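Thioesterase (Pseudomonas aeruginosa, PDB 2O5U) probably hydrolyses fatty acyl-CoA thioesters, as a hot-dog-fold member of the 4-hydroxybenzoyl-CoA thioesterase family. Local coordinates at residues P129-I132 and L136-A139; T47-R52 and H119-R124. One frame throughout, in Å; residues are numbered along the deposited sequence.

From the N terminus, the chain first reaches residues 47-52, near the end of the long helix 34-53. Sixty-six residues follow, more than half of them strand, before residues 119-124 at the end of strand 113-123 close contact 2 and join helix to sheet. Contact 1 opens only after this, at 129-132, and spans just three residues, two of them already helical, to reach 136-139 on helix 134-141. The two contacts are thus in series, neither crossing nor enclosing one another. Their centres lie about 8 Å apart, and they touch: Val130 N lies 3.0 Å from Phe121 O, probably a hydrogen bond, and Tyr48 OH probably bonds to Ala139 O. Together they unite both helices with one end of the sheet.

Contact 1 of 2, residues P129-I132 and L136-A139; sequences PVAI and LRDA
The carbonyl oxygen of Ile132 is gripped from two directions, by the Arg137 guanidinium and by a water. Arg137 NH2 lies 3.0 Å from Ile132 O, but the N-H...O angle of 128° makes this a weak, bent bond. The water donates to the same Ile132 O, at 3.1 Å, and accepts from Arg137 NE at 2.8 Å, lying in the guanidinium plane. NE and NH2 therefore both serve one acceptor, one through solvent and one directly. The far end of the arginine is fixed by two further carbonyls, Gly93 O taking NH1 and Asn94 O taking NH2, and Asn94 also pairs with Ile132 through the backbone.

The other contacts are van der Waals packing. Ile132 CG2 lies over one face of the guanidinium, and Ile132 CB comes closer, 3.6 Å from Arg137 NH2, while Ala131 CB stands at the group's edge, 4.1 Å from the same Arg137 NH2. The arginine chain, extended through its first two torsions, bends at the third (chi3 -53°), which folds the guanidinium back over the isoleucine. Ile132 CG2 points away from its own backbone N and reaches the helix backbone, 3.6 Å from Arg137 N. The same methyl meets Leu136 CG at 4.1 Å, on the side of the helix that faces Phe121. Both Ile132 and Leu136 pack on that ring, and the Arg137 and Ile132 side chains both touch Leu92. Here the loop runs on into helix 134-141, whose arginine reaches back to a loop carbonyl, placing this C-terminal helix beside strands 113-123 (Phe121) and 83-92 (Leu92), inner strands of the hot-dog sheet.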
ATOM      1  N   PRO A 129      14.756   5.797 -24.548  1.00 27.46           N
ATOM      2  CA  PRO A 129      13.511   5.490 -25.254  1.00 26.58           C
ATOM      3  C   PRO A 129      13.758   4.656 -26.497  1.00 24.96           C
ATOM      4  O   PRO A 129      14.700   4.882 -27.228  1.00 24.74           O
ATOM      5  CB  PRO A 129      12.932   6.872 -25.589  1.00 27.31           C
ATOM      6  CG  PRO A 129      13.472   7.768 -24.436  1.00 27.08           C
ATOM      7  CD  PRO A 129      14.898   7.244 -24.270  1.00 28.24           C
ATOM      8  N   VAL A 130      12.906   3.673 -26.693  1.00 23.69           N
ATOM      9  CA  VAL A 130      12.936   2.801 -27.855  1.00 23.32           C
ATOM     10  C   VAL A 130      11.523   2.841 -28.375  1.00 22.30           C
ATOM     11  O   VAL A 130      10.640   3.351 -27.676  1.00 22.18           O
ATOM     12  CB  VAL A 130      13.301   1.355 -27.486  1.00 22.42           C
ATOM     13  CG1 VAL A 130      14.787   1.270 -27.249  1.00 26.70           C
ATOM     14  CG2 VAL A 130      12.493   0.881 -26.274  1.00 24.01           C
ATOM     15  N   ALA A 131      11.272   2.275 -29.543  1.00 20.43           N
ATOM     16  CA  ALA A 131       9.874   2.257 -29.987  1.00 20.03           C
ATOM     17  C   ALA A 131       9.112   1.140 -29.281  1.00 20.41           C
ATOM     18  O   ALA A 131       9.681   0.072 -28.908  1.00 17.75           O
ATOM     19  CB  ALA A 131       9.747   2.162 -31.466  1.00 20.19           C
ATOM     20  N   ILE A 132       7.827   1.400 -29.070  1.00 18.47           N
ATOM     21  CA  ILE A 132       6.941   0.400 -28.527  1.00 19.66           C
ATOM     22  C   ILE A 132       7.031  -0.855 -29.430  1.00 19.65           C
ATOM     23  O   ILE A 132       6.848  -0.767 -30.663  1.00 18.92           O
ATOM     24  CB  ILE A 132       5.478   0.950 -28.498  1.00 19.65           C
ATOM     25  CG1 ILE A 132       5.367   2.153 -27.537  1.00 18.92           C
ATOM     26  CG2 ILE A 132       4.500  -0.166 -28.201  1.00 21.54           C
ATOM     27  CD1 ILE A 132       3.991   2.985 -27.738  1.00 18.96           C
ATOM     28  N   LEU A 136       3.111  -5.345 -28.691  1.00 22.14           N
ATOM     29  CA  LEU A 136       2.465  -4.446 -27.740  1.00 22.49           C
ATOM     30  C   LEU A 136       1.694  -3.321 -28.485  1.00 21.55           C
ATOM     31  O   LEU A 136       0.557  -2.989 -28.116  1.00 22.38           O
ATOM     32  CB  LEU A 136       3.542  -3.875 -26.838  1.00 23.10           C
ATOM     33  CG  LEU A 136       3.297  -3.045 -25.610  1.00 27.30           C
ATOM     34  CD1 LEU A 136       2.163  -3.672 -24.834  1.00 31.37           C
ATOM     35  CD2 LEU A 136       4.558  -3.034 -24.749  1.00 25.46           C
ATOM     36  N   ARG A 137       2.294  -2.740 -29.532  1.00 20.79           N
ATOM     37  CA  ARG A 137       1.595  -1.768 -30.412  1.00 20.88           C
ATOM     38  C   ARG A 137       0.234  -2.312 -30.929  1.00 21.60           C
ATOM     39  O   ARG A 137      -0.801  -1.612 -30.898  1.00 21.25           O
ATOM     40  CB  ARG A 137       2.482  -1.380 -31.616  1.00 21.59           C
ATOM     41  CG  ARG A 137       1.907  -0.234 -32.461  1.00 20.81           C
ATOM     42  CD  ARG A 137       2.831   0.183 -33.614  1.00 22.59           C
ATOM     43  NE  ARG A 137       4.171   0.481 -33.094  1.00 24.72           N
ATOM     44  CZ  ARG A 137       4.520   1.597 -32.466  1.00 24.67           C
ATOM     45  NH1 ARG A 137       3.640   2.573 -32.304  1.00 25.40           N
ATOM     46  NH2 ARG A 137       5.754   1.727 -31.988  1.00 23.64           N
ATOM     47  N   ASP A 138       0.259  -3.539 -31.437  1.00 20.93           N
ATOM     48  CA  ASP A 138      -0.936  -4.186 -32.025  1.00 21.10           C
ATOM     49  C   ASP A 138      -2.054  -4.255 -31.001  1.00 20.98           C
ATOM     50  O   ASP A 138      -3.176  -3.929 -31.294  1.00 21.46           O
ATOM     51  CB  ASP A 138      -0.607  -5.612 -32.485  1.00 20.78           C
ATOM     52  CG  ASP A 138       0.172  -5.643 -33.787  1.00 25.84           C
ATOM     53  OD1 ASP A 138       0.252  -4.585 -34.472  1.00 24.57           O
ATOM     54  OD2 ASP A 138       0.687  -6.731 -34.100  1.00 28.76           O
ATOM     55  N   ALA A 139      -1.717  -4.655 -29.788  1.00 20.19           N
ATOM     56  CA  ALA A 139      -2.674  -4.720 -28.667  1.00 20.14           C
ATOM     57  C   ALA A 139      -3.203  -3.348 -28.267  1.00 20.38           C
ATOM     58  O   ALA A 139      -4.420  -3.180 -27.959  1.00 19.39           O
ATOM     59  CB  ALA A 139      -2.025  -5.422 -27.484  1.00 19.20           C
TER
HETATM   60  O   HOH W   1       5.999  -1.525 -33.587  1.00 27.80           O

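Contact 2 of 2, residues T47-R52 and H119-R124; sequences TYLIER and HVFVER
Leu49 of the long helix 34-53 reaches across to His119 and Phe121 on strand 113-123, the helix-on-sheet packing that defines the hot-dog fold. All three residues are buried, yet the backbones stay well apart: the nearest CA atoms, those of Leu49 and His119, are 11.6 Å from each other, and side chains span the gap.

The van der Waals contacts across the pair all run through one methyl. Leu49 CD1 comes to the edges of both rings, near their planes, at 4.0 Å from His119 CE1 and 4.2 Å from Phe121 CZ, while Leu49 and His119 approach from opposite directions. With CG placed beside the backbone N (chi1 -60°) and chi2 extended, the leucine carries this methyl outward from the helix. Leu136 and Leu140 of helix 134-141 also pack on Leu49.

Polar contacts across the pair are absent, and His119 ND1 is satisfied from the neighbouring strand by a hydrogen bond with Tyr99 OH; Tyr99 itself touches Leu49. The leucine methyl thus lies beside the histidine nitrogen already engaged by the tyrosine, with Leu49 CD1 4.1 Å from His119 ND1.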
ATOM      1  N   THR A  47      -2.083  -5.414 -16.834  1.00 18.05           N
ATOM      2  CA  THR A  47      -2.800  -6.681 -17.032  1.00 18.37           C
ATOM      3  C   THR A  47      -3.051  -6.927 -18.534  1.00 19.23           C
ATOM      4  O   THR A  47      -2.687  -7.989 -19.073  1.00 18.21           O
ATOM      5  CB  THR A  47      -4.109  -6.710 -16.186  1.00 19.55           C
ATOM      6  OG1 THR A  47      -3.771  -6.549 -14.796  1.00 19.38           O
ATOM      7  CG2 THR A  47      -4.875  -8.049 -16.379  1.00 21.33           C
ATOM      8  N   TYR A  48      -3.611  -5.912 -19.190  1.00 18.69           N
ATOM      9  CA  TYR A  48      -3.819  -5.916 -20.633  1.00 19.88           C
ATOM     10  C   TYR A  48      -2.519  -6.129 -21.462  1.00 18.82           C
ATOM     11  O   TYR A  48      -2.478  -7.040 -22.307  1.00 19.83           O
ATOM     12  CB  TYR A  48      -4.512  -4.646 -21.070  1.00 19.18           C
ATOM     13  CG  TYR A  48      -4.899  -4.695 -22.522  1.00 20.65           C
ATOM     14  CD1 TYR A  48      -6.070  -5.346 -22.934  1.00 20.41           C
ATOM     15  CD2 TYR A  48      -4.088  -4.078 -23.485  1.00 20.91           C
ATOM     16  CE1 TYR A  48      -6.416  -5.395 -24.290  1.00 20.30           C
ATOM     17  CE2 TYR A  48      -4.403  -4.119 -24.820  1.00 22.91           C
ATOM     18  CZ  TYR A  48      -5.573  -4.770 -25.223  1.00 21.76           C
ATOM     19  OH  TYR A  48      -5.833  -4.780 -26.589  1.00 18.96           O
ATOM     20  N   LEU A  49      -1.475  -5.339 -21.199  1.00 18.61           N
ATOM     21  CA  LEU A  49      -0.206  -5.392 -21.969  1.00 18.51           C
ATOM     22  C   LEU A  49       0.435  -6.761 -21.889  1.00 19.10           C
ATOM     23  O   LEU A  49       0.949  -7.293 -22.915  1.00 19.04           O
ATOM     24  CB  LEU A  49       0.800  -4.333 -21.486  1.00 18.17           C
ATOM     25  CG  LEU A  49       0.514  -2.823 -21.510  1.00 19.53           C
ATOM     26  CD1 LEU A  49       1.648  -2.031 -20.890  1.00 20.36           C
ATOM     27  CD2 LEU A  49       0.207  -2.323 -22.876  1.00 23.41           C
ATOM     28  N   ILE A  50       0.396  -7.356 -20.689  1.00 18.08           N
ATOM     29  CA  ILE A  50       0.910  -8.706 -20.497  1.00 19.31           C
ATOM     30  C   ILE A  50       0.034  -9.748 -21.195  1.00 19.55           C
ATOM     31  O   ILE A  50       0.530 -10.549 -22.016  1.00 18.06           O
ATOM     32  CB  ILE A  50       1.084  -9.071 -18.960  1.00 18.72           C
ATOM     33  CG1 ILE A  50       2.158  -8.174 -18.289  1.00 18.12           C
ATOM     34  CG2 ILE A  50       1.386 -10.616 -18.808  1.00 18.69           C
ATOM     35  CD1 ILE A  50       2.110  -8.131 -16.710  1.00 19.41           C
ATOM     36  N   GLU A  51      -1.250  -9.785 -20.844  1.00 19.78           N
ATOM     37  CA  GLU A  51      -2.139 -10.825 -21.381  1.00 23.35           C
ATOM     38  C   GLU A  51      -2.394 -10.705 -22.871  1.00 23.48           C
ATOM     39  O   GLU A  51      -2.476 -11.746 -23.576  1.00 24.75           O
ATOM     40  CB  GLU A  51      -3.489 -10.839 -20.640  1.00 23.72           C
ATOM     41  CG  GLU A  51      -3.337 -11.181 -19.148  1.00 27.04           C
ATOM     42  CD  GLU A  51      -4.668 -11.292 -18.418  1.00 28.03           C
ATOM     43  OE1 GLU A  51      -5.648 -10.732 -18.965  1.00 31.02           O
ATOM     44  OE2 GLU A  51      -4.702 -11.947 -17.331  1.00 29.38           O
ATOM     45  N   ARG A  52      -2.543  -9.475 -23.371  1.00 22.22           N
ATOM     46  CA  ARG A  52      -2.881  -9.287 -24.761  1.00 23.34           C
ATOM     47  C   ARG A  52      -1.700  -8.855 -25.635  1.00 23.86           C
ATOM     48  O   ARG A  52      -1.680  -9.171 -26.845  1.00 23.32           O
ATOM     49  CB  ARG A  52      -4.057  -8.328 -24.909  1.00 23.11           C
ATOM     50  CG  ARG A  52      -5.420  -9.033 -24.587  1.00 27.01           C
ATOM     51  N   HIS A 119       2.621   6.258 -20.655  1.00 17.79           N
ATOM     52  CA  HIS A 119       3.826   5.452 -20.746  1.00 18.77           C
ATOM     53  C   HIS A 119       4.760   6.003 -21.824  1.00 19.90           C
ATOM     54  O   HIS A 119       4.307   6.358 -22.949  1.00 19.64           O
ATOM     55  CB  HIS A 119       3.501   3.987 -21.124  1.00 18.54           C
ATOM     56  CG  HIS A 119       3.272   3.070 -19.956  1.00 20.22           C
ATOM     57  ND1 HIS A 119       2.559   1.891 -20.072  1.00 18.07           N
ATOM     58  CD2 HIS A 119       3.719   3.117 -18.673  1.00 19.65           C
ATOM     59  CE1 HIS A 119       2.547   1.271 -18.902  1.00 21.41           C
ATOM     60  NE2 HIS A 119       3.243   1.994 -18.038  1.00 20.04           N
ATOM     61  N   VAL A 120       6.053   6.023 -21.488  1.00 19.44           N
ATOM     62  CA  VAL A 120       7.139   6.051 -22.513  1.00 21.24           C
ATOM     63  C   VAL A 120       7.921   4.755 -22.326  1.00 20.81           C
ATOM     64  O   VAL A 120       8.242   4.345 -21.197  1.00 21.52           O
ATOM     65  CB  VAL A 120       8.130   7.250 -22.348  1.00 20.80           C
ATOM     66  CG1 VAL A 120       9.243   7.181 -23.433  1.00 22.78           C
ATOM     67  CG2 VAL A 120       7.396   8.599 -22.468  1.00 22.32           C
ATOM     68  N   PHE A 121       8.239   4.118 -23.440  1.00 20.68           N
ATOM     69  CA  PHE A 121       8.897   2.857 -23.453  1.00 18.78           C
ATOM     70  C   PHE A 121      10.418   3.063 -23.622  1.00 19.75           C
ATOM     71  O   PHE A 121      10.881   3.818 -24.492  1.00 18.64           O
ATOM     72  CB  PHE A 121       8.244   1.890 -24.469  1.00 20.61           C
ATOM     73  CG  PHE A 121       6.953   1.323 -23.961  1.00 21.46           C
ATOM     74  CD1 PHE A 121       5.738   2.007 -24.173  1.00 18.91           C
ATOM     75  CD2 PHE A 121       6.958   0.202 -23.122  1.00 22.37           C
ATOM     76  CE1 PHE A 121       4.511   1.510 -23.644  1.00 20.34           C
ATOM     77  CE2 PHE A 121       5.741  -0.298 -22.580  1.00 22.59           C
ATOM     78  CZ  PHE A 121       4.514   0.365 -22.838  1.00 22.74           C
ATOM     79  N   VAL A 122      11.164   2.402 -22.757  1.00 18.29           N
ATOM     80  CA  VAL A 122      12.582   2.604 -22.741  1.00 19.38           C
ATOM     81  C   VAL A 122      13.328   1.294 -22.641  1.00 20.76           C
ATOM     82  O   VAL A 122      12.791   0.283 -22.125  1.00 18.69           O
ATOM     83  CB  VAL A 122      13.058   3.530 -21.536  1.00 18.97           C
ATOM     84  CG1 VAL A 122      12.525   4.953 -21.644  1.00 17.21           C
ATOM     85  CG2 VAL A 122      12.809   2.900 -20.195  1.00 20.18           C
ATOM     86  N   GLU A 123      14.599   1.329 -23.094  1.00 21.02           N
ATOM     87  CA  GLU A 123      15.486   0.196 -22.873  1.00 24.26           C
ATOM     88  C   GLU A 123      15.697  -0.047 -21.349  1.00 24.46           C
ATOM     89  O   GLU A 123      16.021   0.887 -20.586  1.00 25.30           O
ATOM     90  CB  GLU A 123      16.808   0.381 -23.649  1.00 25.05           C
ATOM     91  CG  GLU A 123      17.665  -0.888 -23.733  1.00 31.59           C
ATOM     92  CD  GLU A 123      18.631  -1.023 -22.553  1.00 36.68           C
ATOM     93  OE1 GLU A 123      19.521  -0.154 -22.434  1.00 36.67           O
ATOM     94  OE2 GLU A 123      18.518  -1.995 -21.755  1.00 37.95           O
ATOM     95  N   ARG A 124      15.482  -1.286 -20.910  1.00 25.34           N
ATOM     96  CA  ARG A 124      15.489  -1.640 -19.472  1.00 26.89           C
ATOM     97  C   ARG A 124      16.680  -1.067 -18.669  1.00 27.56           C
ATOM     98  O   ARG A 124      16.475  -0.387 -17.661  1.00 28.09           O
ATOM     99  CB  ARG A 124      15.307  -3.172 -19.319  1.00 26.07           C
ATOM    100  CG  ARG A 124      15.191  -3.728 -17.870  1.00 28.87           C
ATOM    101  CD  ARG A 124      14.501  -5.119 -17.807  1.00 28.54           C
ATOM    102  NE  ARG A 124      13.989  -5.403 -16.442  1.00 32.18           N
ATOM    103  CZ  ARG A 124      12.923  -6.161 -16.200  1.00 35.03           C
ATOM    104  NH1 ARG A 124      12.247  -6.673 -17.242  1.00 34.79           N
ATOM    105  NH2 ARG A 124      12.508  -6.378 -14.931  1.00 38.62           N
TER